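Local coordinates for protein cellobiose 2-epimerase (Caldibacillus thermoamylovorans, PDB 5ZHB) that catalyses the 2-epimerisation of cellobiose, turning the glucose at its reducing end into mannose, at residues 61-64 against 68-71; 94-99 against 369-374; 139-144 against 203-208; 291-294 against 300-303; 317-322 against 326-331. All blocks are in the same frame, centred on the assembly; numbering follows the deposited sequence.

In the fold
From the N terminus, interaction 1 closes the short turn between helices 49-66 and 69-86. Interaction 2 follows and closes the longest loop: it joins strand 97-98 to the loop before helix 375-387, and interactions 3, 4 and 5 are nested inside it in series, with none crossing. Interaction 3 joins helices 131-145 and 203-220, and it touches interaction 2 where L94 packs on L140. Interaction 4 closes the tight hairpin leading into helix 306-323, and interaction 5 then closes the turn from that helix to helix 326-343. Interactions 1, 3 and 5 thus link helices of an (alpha/alpha)6 barrel, while interaction 2 connects early and late parts of the chain.

Interaction 1: 61-64 against 68-71; sequences AAYR and KEAY
Y63, near the end of helix 49-66, and Y71, in the first turn of helix 69-86, bring their CA atoms to 5.2 Å of each other as the chain doubles back. At this narrow point their CB atoms lie 3.9 Å apart. Y63 has CG anti to the backbone N (chi1 180°), which carries its ring along the start of the second helix, with K68 O at the ring edge, 3.1 Å from CD1. The phenol then reaches E69: Y63 OH donates to E69 OE1 at 2.9 Å, meeting the oxygen from above the carboxylate plane. The glutamate chain bends at chi2, bringing its carboxylate alongside the ring, with the planes 77° apart. A tyrosine suits this place, its greasy ring lining the turn and its hydroxyl meeting an exposed charge. On the inner side the methyl of A62 rests 3.8 Å from Y71 CD2, small enough to admit the neighbouring ring, and L17 of helix 2-21 touches both residues. The polar end of Y71 is held by E13 of that same helix. The arrangement is a tight helical hairpin, the repeating element of (alpha/alpha)6 barrels.

Interaction 2: 94-99 against 369-374; sequences LYWMVD and GPWKCP
W96 and W371 meet through the six-membered parts of their indoles, with W96 CZ2 only 3.3 Å from W371 CZ2. The approach is lopsided: W96 CZ2 lies close to the plane of W371, at its edge, whereas W371 meets the W96 ring obliquely. Their planes are 55° apart, with the six-membered centroids 5.4 Å from each other. A chi1 of -169° swings the W96 indole away from its own backbone N and out across the gap between backbones that come no nearer than 8.3 Å between the CA atoms of M97 and P370. A large flat side chain suits such a gap. The W96 ring also takes a cation-pi contact from R108 and meets H110. Both segments belong to loops and short strands at one end of the (alpha/alpha)6 barrel: W96 and M97 form a classic beta bulge opposite D106, and G369 to K372 make a type I turn whose second residue, P370, has the fixed phi such a turn needs. Replacing W96 by an alanine would probably leave the W371 edge without its mate and R108 without its aromatic partner. Beside the indoles, M97 SD approaches P370 CB at 4.2 Å, a loose contact made doubtful by the second conformer of the methionine, while W371 also touches W354.

Interaction 3: 139-144 against 203-208; sequences QLYKLI and EQLKGR
Y141 reaches from helix 131-145 to L205 and R208 on helix 203-220, joining two helices of an (alpha/alpha)6 barrel. The short segments run at 51° to each other, and their axes come no closer than 13.1 Å, so the long side chain of Y141 does the bridging. Apolar contact comes first. A chi1 of 167° turns the Y141 ring outward from its own helix toward the second, and its CE1 lies 3.8 Å from L205 CD1. This one methyl of the branched leucine meets the ring obliquely, and L196 of helix 183-199 touches both residues. Y193 of that helix meets the Y141 ring edge-to-face, which adds an aromatic contact to the apolar one. A leucine in place of Y141 would probably be too short to reach the second helix, opening a gap beside L205 and depriving Y193 of its ring partner. The polar groups chiefly look elsewhere. R208 bends at chi2 and chi3, lending its aliphatic part to Y141 while its guanidinium group turns to Y156 and F149. The phenol oxygen itself lies against backbone and alkyl carbon, with Y141 OH 3.6 Å from L205 CA and 3.9 Å from R208 CG.

Interaction 4: 291-294 against 300-303; sequences LAYE and IDYT
The Y293 ring has the D301 carboxylate at its edge, Y293 CD2 lying 3.6 Å from D301 OD2, with the two planes nearly perpendicular at 85°. One face of the same ring carries E294 CG, set toward the rim. The Y302 ring turns from the first segment and takes I300 CG2 over the centre of one face. Both Y293 and D301 extend away from their backbone nitrogens (chi1 -178° and 179°), which sets ring and carboxylate alongside, pointing the same way. Two backbone bonds tie the two arms of the hairpin: Y293 N to D301 O at 3.0 Å, running nearly straight on from the carbonyl, and D301 N to E294 O at 2.8 Å. The small A292 suits the close approach just before them, its methyl 4.0 Å from I300 CG2. Further on the segments part, and a water takes over, donating to L291 O and T303 O. D301 meanwhile forms an Asx turn: its OD1 accepts T303 N at 3.0 Å, on the anti side and somewhat out of the carboxylate plane, and T303 OG1 at 2.7 Å through the syn lone pair. A short acid suits the place, since it can fold back on its own chain. These two donors fix the carboxylate's rotation and would stabilise its negative charge, which may offset the nearness of E294, whose OE1 lies 4.8 Å from D301 OD2.

Interaction 5: 317-322 against 326-331; sequences YNAYEK and EKFLKA
A319 and F328 form the tight inner side of this contact, the alanine methyl sitting over the centre of the phenylalanine face with CB 3.6 Å from the ring centroid. The CH-pi contact is almost exactly along the ring normal, and the small alanine methyl lets the ring lie close against the helix. Helices 306-323 and 326-343 run nearly antiparallel here, at 158°, the axes of these short segments approaching to 8.0 Å, and Y320 CB meets F328 CB at 3.8 Å. Y278 of helix 267-283 adds a further ring beside F328. Across the middle L329 covers one face of Y320, with its CG 3.8 Å from that ring centroid and CD1 close to CZ. Packing thins toward L329 CD2, which just reaches the edge of Y317 at 4.5 Å. The outer side is polar and solvent-exposed: E326, its chain bent at chi2, accepts a hydrogen bond from Y320 OH through OE1 at 3.0 Å, met on the syn side but tilted out of the carboxylate plane. An extended chi1 (175°) carries Y320 across to both partners. Amphipathic tyrosine thus serves both surfaces of the helical hairpin: one face is covered by leucine, while its hydroxyl, held by one exposed carboxylate, probably gains little strength from a bond that water can rival.

Interaction 1: 61-64 against 68-71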
# COMPACT_ATOMS: atom_id res chain seq x y z
N ALA A 61 8.26 -2.22 -10.58
CA ALA A 61 7.31 -1.41 -11.33
C ALA A 61 8.02 -0.27 -12.06
O ALA A 61 7.63 0.04 -13.17
CB ALA A 61 6.22 -0.85 -10.43
N ALA A 62 8.98 0.40 -11.39
CA ALA A 62 9.74 1.47 -12.03
C ALA A 62 10.40 0.93 -13.29
O ALA A 62 10.40 1.61 -14.33
CB ALA A 62 10.76 2.08 -11.12
N TYR A 63 10.97 -0.27 -13.19
CA TYR A 63 11.64 -0.89 -14.33
C TYR A 63 10.63 -1.21 -15.43
O TYR A 63 10.89 -0.92 -16.60
CB TYR A 63 12.44 -2.13 -13.91
CG TYR A 63 13.14 -2.80 -15.09
CD1 TYR A 63 14.23 -2.19 -15.70
CD2 TYR A 63 12.71 -4.02 -15.59
CE1 TYR A 63 14.88 -2.79 -16.77
CE2 TYR A 63 13.34 -4.62 -16.67
CZ TYR A 63 14.44 -4.01 -17.25
OH TYR A 63 15.08 -4.60 -18.31
N ARG A 64 9.46 -1.75 -15.07
CA ARG A 64 8.42 -2.11 -16.03
C ARG A 64 8.01 -0.92 -16.88
O ARG A 64 7.84 -1.04 -18.09
CB ARG A 64 7.16 -2.62 -15.31
CG ARG A 64 6.08 -3.12 -16.27
CD ARG A 64 4.94 -3.88 -15.63
NE ARG A 64 4.39 -3.24 -14.43
CZ ARG A 64 3.63 -2.15 -14.40
NH1 ARG A 64 3.09 -1.68 -15.49
NH2 ARG A 64 3.40 -1.55 -13.25
N LYS A 68 14.71 1.58 -17.19
CA LYS A 68 16.11 1.83 -16.90
C LYS A 68 16.68 0.63 -16.14
O LYS A 68 16.08 0.20 -15.16
CB LYS A 68 16.28 3.07 -16.03
CG LYS A 68 16.10 4.42 -16.70
CD LYS A 68 16.74 5.54 -15.87
CE LYS A 68 17.00 6.81 -16.64
NZ LYS A 68 15.75 7.29 -17.24
N GLU A 69 17.86 0.15 -16.55
CA GLU A 69 18.40 -1.10 -16.03
C GLU A 69 18.82 -0.96 -14.57
O GLU A 69 18.81 -1.93 -13.83
CB GLU A 69 19.56 -1.58 -16.91
CG GLU A 69 19.72 -3.10 -16.95
CD GLU A 69 18.70 -3.92 -17.75
OE1 GLU A 69 17.74 -3.39 -18.36
OE2 GLU A 69 18.91 -5.16 -17.79
N ALA A 70 19.19 0.25 -14.13
CA ALA A 70 19.51 0.46 -12.72
C ALA A 70 18.34 0.02 -11.83
O ALA A 70 18.56 -0.54 -10.76
CB ALA A 70 19.87 1.89 -12.46
N TYR A 71 17.10 0.23 -12.30
CA TYR A 71 15.91 -0.07 -11.50
C TYR A 71 15.76 -1.59 -11.33
O TYR A 71 15.41 -2.05 -10.24
CB TYR A 71 14.66 0.57 -12.11
CG TYR A 71 14.69 2.08 -12.24
CD1 TYR A 71 15.50 2.88 -11.44
CD2 TYR A 71 13.87 2.71 -13.17
CE1 TYR A 71 15.52 4.26 -11.57
CE2 TYR A 71 13.90 4.09 -13.33
CZ TYR A 71 14.72 4.86 -12.53
OH TYR A 71 14.68 6.20 -12.69

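Interaction 2: 94-99 against 369-374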
# COMPACT_ATOMS: atom_id res chain seq x y z
N LEU A 94 6.53 -14.83 5.30
CA LEU A 94 7.45 -13.72 5.52
C LEU A 94 7.40 -13.31 6.98
O LEU A 94 6.32 -13.15 7.53
CB LEU A 94 7.08 -12.51 4.65
CG LEU A 94 6.91 -12.76 3.15
CD1 LEU A 94 6.59 -11.44 2.46
CD2 LEU A 94 8.16 -13.38 2.55
N TYR A 95 8.59 -13.18 7.59
CA TYR A 95 8.75 -12.56 8.89
C TYR A 95 8.24 -11.12 8.88
O TYR A 95 8.35 -10.43 7.88
CB TYR A 95 10.25 -12.60 9.20
CG TYR A 95 10.80 -13.97 9.52
CD1 TYR A 95 10.14 -14.84 10.40
CD2 TYR A 95 12.00 -14.41 8.96
CE1 TYR A 95 10.67 -16.09 10.72
CE2 TYR A 95 12.54 -15.65 9.28
CZ TYR A 95 11.89 -16.47 10.18
OH TYR A 95 12.41 -17.71 10.43
N TRP A 96 7.79 -10.65 10.05
CA TRP A 96 7.40 -9.27 10.23
C TRP A 96 8.60 -8.31 10.24
O TRP A 96 8.55 -7.22 9.64
CB TRP A 96 6.62 -9.15 11.53
CG TRP A 96 5.93 -7.83 11.75
CD1 TRP A 96 6.22 -6.89 12.70
CD2 TRP A 96 4.75 -7.36 11.05
NE1 TRP A 96 5.31 -5.86 12.62
CE2 TRP A 96 4.40 -6.13 11.63
CE3 TRP A 96 3.99 -7.85 9.99
CZ2 TRP A 96 3.31 -5.39 11.19
CZ3 TRP A 96 2.92 -7.10 9.54
CH2 TRP A 96 2.57 -5.90 10.14
N MET A 97 9.67 -8.71 10.94
CA MET A 97 10.91 -7.95 10.96
C MET A 97 12.10 -8.91 10.97
O MET A 97 12.02 -10.02 11.50
CB MET A 97 11.05 -7.07 12.21
CG MET A 97 10.07 -5.90 12.35
SD MET A 97 10.43 -4.45 11.33
CE MET A 97 12.15 -4.11 11.72
N VAL A 98 13.21 -8.43 10.39
CA VAL A 98 14.52 -9.02 10.58
C VAL A 98 15.48 -7.93 11.04
O VAL A 98 15.20 -6.75 10.91
CB VAL A 98 15.02 -9.76 9.32
CG1 VAL A 98 14.13 -10.95 8.97
CG2 VAL A 98 15.17 -8.83 8.12
N ASP A 99 16.63 -8.33 11.61
CA ASP A 99 17.64 -7.39 12.05
C ASP A 99 18.44 -7.00 10.81
O ASP A 99 18.21 -7.53 9.74
CB ASP A 99 18.47 -7.95 13.20
CG ASP A 99 19.36 -9.14 12.85
OD1 ASP A 99 19.54 -9.41 11.65
OD2 ASP A 99 19.85 -9.80 13.78
N GLY A 369 11.78 3.90 6.91
CA GLY A 369 11.77 2.87 7.91
C GLY A 369 10.68 1.85 7.68
O GLY A 369 10.08 1.82 6.62
N PRO A 370 10.39 1.00 8.69
CA PRO A 370 9.47 -0.11 8.51
C PRO A 370 8.12 0.32 7.94
O PRO A 370 7.50 -0.50 7.27
CB PRO A 370 9.35 -0.69 9.92
CG PRO A 370 10.68 -0.34 10.56
CD PRO A 370 10.93 1.07 10.05
N TRP A 371 7.66 1.53 8.24
CA TRP A 371 6.35 1.97 7.82
C TRP A 371 6.41 3.13 6.83
O TRP A 371 5.37 3.68 6.50
CB TRP A 371 5.49 2.33 9.04
CG TRP A 371 5.20 1.09 9.84
CD1 TRP A 371 5.68 0.79 11.08
CD2 TRP A 371 4.50 -0.09 9.37
NE1 TRP A 371 5.27 -0.47 11.44
CE2 TRP A 371 4.56 -1.03 10.41
CE3 TRP A 371 3.81 -0.43 8.18
CZ2 TRP A 371 3.97 -2.29 10.30
CZ3 TRP A 371 3.25 -1.68 8.06
CH2 TRP A 371 3.34 -2.61 9.11
N LYS A 372 7.60 3.44 6.29
CA LYS A 372 7.68 4.47 5.27
C LYS A 372 8.74 4.09 4.26
O LYS A 372 9.92 3.96 4.61
CB LYS A 372 7.95 5.86 5.84
CG LYS A 372 7.91 6.96 4.73
CD LYS A 372 7.92 8.38 5.27
CE LYS A 372 8.05 9.44 4.22
NZ LYS A 372 9.20 9.25 3.37
N CYS A 373 8.26 3.86 3.03
CA CYS A 373 9.11 3.33 1.98
C CYS A 373 8.65 3.95 0.67
O CYS A 373 8.00 4.99 0.68
CB CYS A 373 9.21 1.82 2.13
SG CYS A 373 7.58 1.05 1.98
N PRO A 374 9.15 3.49 -0.49
CA PRO A 374 8.85 4.17 -1.75
C PRO A 374 7.61 3.70 -2.51
O PRO A 374 7.40 4.14 -3.63
CB PRO A 374 10.12 3.83 -2.55
CG PRO A 374 10.43 2.41 -2.16
CD PRO A 374 10.09 2.37 -0.68

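Interaction 3: 139-144 against 203-208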
# COMPACT_ATOMS: atom_id res chain seq x y z
N GLN A 139 3.03 -19.92 -3.22
CA GLN A 139 3.09 -20.44 -1.86
C GLN A 139 2.41 -19.50 -0.85
O GLN A 139 1.70 -19.95 0.05
CB GLN A 139 4.50 -20.69 -1.33
CG GLN A 139 5.24 -21.82 -2.02
CD GLN A 139 6.62 -22.03 -1.44
OE1 GLN A 139 6.79 -22.10 -0.22
NE2 GLN A 139 7.62 -22.10 -2.32
N LEU A 140 2.68 -18.20 -0.94
CA LEU A 140 2.08 -17.25 -0.01
C LEU A 140 0.57 -17.20 -0.20
O LEU A 140 -0.15 -17.16 0.78
CB LEU A 140 2.72 -15.87 -0.18
CG LEU A 140 4.24 -15.81 0.03
CD1 LEU A 140 4.82 -14.42 -0.21
CD2 LEU A 140 4.55 -16.28 1.44
N TYR A 141 0.10 -17.18 -1.46
CA TYR A 141 -1.32 -17.25 -1.79
C TYR A 141 -1.95 -18.45 -1.07
O TYR A 141 -3.00 -18.35 -0.44
CB TYR A 141 -1.46 -17.28 -3.32
CG TYR A 141 -2.84 -17.66 -3.85
CD1 TYR A 141 -3.96 -16.87 -3.59
CD2 TYR A 141 -3.04 -18.83 -4.59
CE1 TYR A 141 -5.22 -17.23 -4.04
CE2 TYR A 141 -4.29 -19.20 -5.06
CZ TYR A 141 -5.38 -18.38 -4.80
OH TYR A 141 -6.63 -18.73 -5.22
N LYS A 142 -1.27 -19.60 -1.13
CA LYS A 142 -1.79 -20.83 -0.55
C LYS A 142 -1.96 -20.67 0.97
O LYS A 142 -2.97 -21.06 1.55
CB LYS A 142 -0.85 -21.93 -1.04
CG LYS A 142 -1.45 -23.33 -1.13
CD LYS A 142 -1.18 -24.26 0.04
CE LYS A 142 -2.27 -25.27 0.27
NZ LYS A 142 -2.74 -25.93 -0.96
N LEU A 143 -0.95 -20.05 1.61
CA LEU A 143 -1.02 -19.80 3.04
C LEU A 143 -2.23 -18.93 3.36
O LEU A 143 -2.95 -19.21 4.31
CB LEU A 143 0.29 -19.16 3.51
CG LEU A 143 1.48 -20.12 3.57
CD1 LEU A 143 2.79 -19.39 3.78
CD2 LEU A 143 1.24 -21.13 4.68
N ILE A 144 -2.42 -17.85 2.59
CA ILE A 144 -3.44 -16.87 2.90
C ILE A 144 -4.80 -17.54 2.75
O ILE A 144 -5.71 -17.25 3.52
CB ILE A 144 -3.32 -15.61 2.02
CG1 ILE A 144 -1.96 -14.86 2.23
CG2 ILE A 144 -4.50 -14.67 2.27
CD1 ILE A 144 -1.54 -13.97 1.07
N GLU A 203 -8.89 -19.45 -12.52
CA GLU A 203 -10.32 -19.20 -12.34
C GLU A 203 -10.69 -19.18 -10.86
O GLU A 203 -11.54 -18.38 -10.42
CB GLU A 203 -11.12 -20.24 -13.15
CG GLU A 203 -12.63 -20.06 -13.07
CD GLU A 203 -13.28 -18.91 -13.84
OE1 GLU A 203 -12.67 -18.25 -14.72
OE2 GLU A 203 -14.46 -18.65 -13.51
N GLN A 204 -10.09 -20.04 -10.05
CA GLN A 204 -10.37 -20.00 -8.63
C GLN A 204 -9.94 -18.65 -8.01
O GLN A 204 -10.68 -18.07 -7.20
CB GLN A 204 -9.77 -21.20 -7.90
CG GLN A 204 -10.08 -21.20 -6.41
CD GLN A 204 -9.80 -22.53 -5.74
OE1 GLN A 204 -10.13 -23.60 -6.27
NE2 GLN A 204 -9.20 -22.47 -4.56
N LEU A 205 -8.75 -18.17 -8.37
CA LEU A 205 -8.24 -16.87 -7.90
C LEU A 205 -9.25 -15.78 -8.29
O LEU A 205 -9.70 -15.00 -7.43
CB LEU A 205 -6.86 -16.63 -8.51
CG LEU A 205 -6.26 -15.23 -8.34
CD1 LEU A 205 -6.17 -14.83 -6.87
CD2 LEU A 205 -4.91 -15.12 -8.98
N LYS A 206 -9.67 -15.79 -9.56
CA LYS A 206 -10.70 -14.88 -10.04
C LYS A 206 -11.88 -14.84 -9.06
O LYS A 206 -12.38 -13.77 -8.71
CB LYS A 206 -11.19 -15.26 -11.44
CG LYS A 206 -11.93 -14.14 -12.16
CD LYS A 206 -12.52 -14.58 -13.49
CE LYS A 206 -13.32 -13.52 -14.15
NZ LYS A 206 -13.60 -13.90 -15.54
N GLY A 207 -12.31 -16.02 -8.60
CA GLY A 207 -13.42 -16.09 -7.69
C GLY A 207 -13.09 -15.53 -6.32
O GLY A 207 -13.98 -15.04 -5.62
N ARG A 208 -11.81 -15.65 -5.90
CA ARG A 208 -11.38 -15.07 -4.63
C ARG A 208 -11.42 -13.54 -4.75
O ARG A 208 -11.84 -12.86 -3.80
CB ARG A 208 -10.02 -15.65 -4.20
CG ARG A 208 -10.05 -17.18 -4.06
CD ARG A 208 -10.43 -17.60 -2.64
NE ARG A 208 -11.84 -17.38 -2.39
CZ ARG A 208 -12.48 -17.28 -1.26
NH1 ARG A 208 -11.90 -17.02 -0.11
NH2 ARG A 208 -13.79 -17.39 -1.32

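Interaction 4: 291-294 against 300-303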
# COMPACT_ATOMS: atom_id res chain seq x y z
N LEU A 291 -5.46 16.73 1.89
CA LEU A 291 -6.40 15.84 2.56
C LEU A 291 -6.05 15.66 4.03
O LEU A 291 -4.90 15.41 4.38
CB LEU A 291 -6.46 14.46 1.92
CG LEU A 291 -7.33 14.42 0.68
CD1 LEU A 291 -6.52 14.88 -0.49
CD2 LEU A 291 -7.92 13.06 0.51
N ALA A 292 -7.09 15.72 4.86
CA ALA A 292 -7.03 15.33 6.25
C ALA A 292 -6.71 13.84 6.35
O ALA A 292 -6.79 13.12 5.36
CB ALA A 292 -8.35 15.64 6.95
N TYR A 293 -6.43 13.39 7.58
CA TYR A 293 -6.02 12.00 7.81
C TYR A 293 -7.20 11.12 8.22
O TYR A 293 -7.46 10.10 7.60
CB TYR A 293 -4.90 12.01 8.85
CG TYR A 293 -4.33 10.65 9.16
CD1 TYR A 293 -3.99 9.74 8.15
CD2 TYR A 293 -4.15 10.25 10.48
CE1 TYR A 293 -3.45 8.50 8.45
CE2 TYR A 293 -3.64 9.00 10.78
CZ TYR A 293 -3.30 8.13 9.77
OH TYR A 293 -2.81 6.91 10.13
N GLU A 294 -7.83 11.46 9.35
CA GLU A 294 -8.82 10.57 9.94
C GLU A 294 -9.89 11.41 10.62
O GLU A 294 -9.63 12.56 11.00
CB GLU A 294 -8.26 9.71 11.07
CG GLU A 294 -7.45 8.50 10.61
CD GLU A 294 -6.80 7.81 11.81
OE1 GLU A 294 -6.72 8.39 12.91
OE2 GLU A 294 -6.36 6.67 11.61
N ILE A 300 -11.57 15.35 13.81
CA ILE A 300 -10.76 15.26 12.62
C ILE A 300 -9.29 15.47 13.00
O ILE A 300 -8.92 16.41 13.70
CB ILE A 300 -11.24 16.25 11.55
CG1 ILE A 300 -12.66 15.89 11.08
CG2 ILE A 300 -10.25 16.29 10.38
CD1 ILE A 300 -13.35 16.97 10.26
N ASP A 301 -8.45 14.56 12.54
CA ASP A 301 -7.02 14.77 12.56
C ASP A 301 -6.64 15.44 11.24
O ASP A 301 -6.75 14.83 10.19
CB ASP A 301 -6.34 13.44 12.87
CG ASP A 301 -4.83 13.48 12.91
OD1 ASP A 301 -4.27 14.51 12.55
OD2 ASP A 301 -4.24 12.49 13.34
N TYR A 302 -6.16 16.69 11.34
CA TYR A 302 -5.85 17.54 10.21
C TYR A 302 -4.39 17.38 9.75
O TYR A 302 -3.96 18.10 8.85
CB TYR A 302 -6.09 19.02 10.58
CG TYR A 302 -7.57 19.35 10.65
CD1 TYR A 302 -8.32 19.45 9.49
CD2 TYR A 302 -8.22 19.53 11.87
CE1 TYR A 302 -9.68 19.72 9.53
CE2 TYR A 302 -9.58 19.80 11.92
CZ TYR A 302 -10.31 19.90 10.75
OH TYR A 302 -11.65 20.14 10.73
N THR A 303 -3.68 16.39 10.29
CA THR A 303 -2.34 16.08 9.80
C THR A 303 -2.42 15.68 8.33
O THR A 303 -3.27 14.88 7.95
CB THR A 303 -1.73 14.92 10.58
OG1 THR A 303 -1.78 15.25 11.96
CG2 THR A 303 -0.27 14.68 10.19
O HOH W 1 -3.61 13.22 5.78

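Interaction 5: 317-322 against 326-331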
# COMPACT_ATOMS: atom_id res chain seq x y z
N TYR A 317 -7.81 11.02 -10.00
CA TYR A 317 -7.57 10.96 -11.43
C TYR A 317 -8.32 9.81 -12.10
O TYR A 317 -8.85 9.94 -13.21
CB TYR A 317 -6.07 10.95 -11.75
CG TYR A 317 -5.88 11.08 -13.24
CD1 TYR A 317 -6.09 12.30 -13.88
CD2 TYR A 317 -5.57 9.98 -14.02
CE1 TYR A 317 -5.94 12.43 -15.25
CE2 TYR A 317 -5.45 10.09 -15.39
CZ TYR A 317 -5.65 11.32 -16.01
OH TYR A 317 -5.50 11.38 -17.37
N ASN A 318 -8.36 8.64 -11.43
CA ASN A 318 -9.17 7.52 -11.89
C ASN A 318 -10.63 7.95 -12.02
O ASN A 318 -11.27 7.69 -13.04
CB ASN A 318 -9.06 6.33 -10.92
CG ASN A 318 -9.70 5.06 -11.43
OD1 ASN A 318 -9.29 4.51 -12.45
ND2 ASN A 318 -10.70 4.56 -10.71
N ALA A 319 -11.15 8.59 -10.97
CA ALA A 319 -12.51 9.09 -10.96
C ALA A 319 -12.76 10.07 -12.12
O ALA A 319 -13.87 10.07 -12.67
CB ALA A 319 -12.78 9.75 -9.65
N TYR A 320 -11.76 10.91 -12.42
CA TYR A 320 -11.85 11.83 -13.54
C TYR A 320 -12.01 11.05 -14.83
O TYR A 320 -12.82 11.45 -15.67
CB TYR A 320 -10.65 12.76 -13.64
CG TYR A 320 -10.66 13.66 -14.86
CD1 TYR A 320 -11.59 14.70 -14.98
CD2 TYR A 320 -9.74 13.48 -15.88
CE1 TYR A 320 -11.62 15.52 -16.10
CE2 TYR A 320 -9.72 14.33 -16.98
CZ TYR A 320 -10.67 15.34 -17.09
OH TYR A 320 -10.65 16.17 -18.18
N GLU A 321 -11.23 9.97 -14.99
CA GLU A 321 -11.32 9.10 -16.16
C GLU A 321 -12.74 8.54 -16.31
O GLU A 321 -13.27 8.47 -17.41
CB GLU A 321 -10.23 8.01 -16.15
CG GLU A 321 -8.83 8.51 -16.47
CD GLU A 321 -7.73 7.46 -16.53
OE1 GLU A 321 -7.39 6.90 -15.49
OE2 GLU A 321 -7.16 7.20 -17.60
N LYS A 322 -13.40 8.17 -15.22
CA LYS A 322 -14.72 7.57 -15.31
C LYS A 322 -15.84 8.61 -15.41
O LYS A 322 -16.94 8.28 -15.87
CB LYS A 322 -15.04 6.69 -14.10
CG LYS A 322 -14.07 5.58 -13.83
CD LYS A 322 -14.50 4.75 -12.62
CE LYS A 322 -15.04 3.38 -12.90
NZ LYS A 322 -14.12 2.58 -13.72
N GLU A 326 -14.36 17.63 -14.12
CA GLU A 326 -13.21 18.49 -13.90
C GLU A 326 -12.90 18.70 -12.41
O GLU A 326 -11.76 18.97 -12.10
CB GLU A 326 -13.47 19.86 -14.54
CG GLU A 326 -13.57 19.81 -16.06
CD GLU A 326 -12.26 19.65 -16.80
OE1 GLU A 326 -12.12 18.68 -17.59
OE2 GLU A 326 -11.38 20.52 -16.59
N LYS A 327 -13.91 18.65 -11.52
CA LYS A 327 -13.75 18.70 -10.07
C LYS A 327 -12.58 17.81 -9.60
O LYS A 327 -11.80 18.18 -8.71
CB LYS A 327 -15.05 18.17 -9.46
CG LYS A 327 -15.30 18.53 -8.01
CD LYS A 327 -16.48 17.78 -7.38
CE LYS A 327 -17.83 18.17 -7.88
NZ LYS A 327 -18.25 19.42 -7.24
N PHE A 328 -12.43 16.64 -10.23
CA PHE A 328 -11.42 15.67 -9.82
C PHE A 328 -10.04 16.13 -10.31
O PHE A 328 -9.06 15.94 -9.60
CB PHE A 328 -11.79 14.30 -10.38
CG PHE A 328 -12.95 13.63 -9.66
CD1 PHE A 328 -12.95 13.46 -8.28
CD2 PHE A 328 -14.08 13.22 -10.37
CE1 PHE A 328 -14.02 12.87 -7.63
CE2 PHE A 328 -15.17 12.65 -9.71
CZ PHE A 328 -15.13 12.47 -8.33
N LEU A 329 -9.98 16.68 -11.53
CA LEU A 329 -8.75 17.21 -12.09
C LEU A 329 -8.28 18.37 -11.23
O LEU A 329 -7.12 18.43 -10.84
CB LEU A 329 -8.88 17.69 -13.53
CG LEU A 329 -8.05 16.94 -14.58
CD1 LEU A 329 -8.12 17.73 -15.88
CD2 LEU A 329 -6.61 16.75 -14.14
N LYS A 330 -9.19 19.29 -10.96
CA LYS A 330 -8.84 20.39 -10.07
C LYS A 330 -8.30 19.84 -8.75
O LYS A 330 -7.41 20.44 -8.15
CB LYS A 330 -10.00 21.32 -9.73
CG LYS A 330 -9.59 22.70 -9.24
CD LYS A 330 -8.93 23.55 -10.32
CE LYS A 330 -7.42 23.54 -10.35
NZ LYS A 330 -6.84 24.72 -9.69
N ALA A 331 -8.88 18.76 -8.23
CA ALA A 331 -8.49 18.29 -6.91
C ALA A 331 -7.04 17.80 -6.95
O ALA A 331 -6.29 18.05 -6.00
CB ALA A 331 -9.43 17.21 -6.39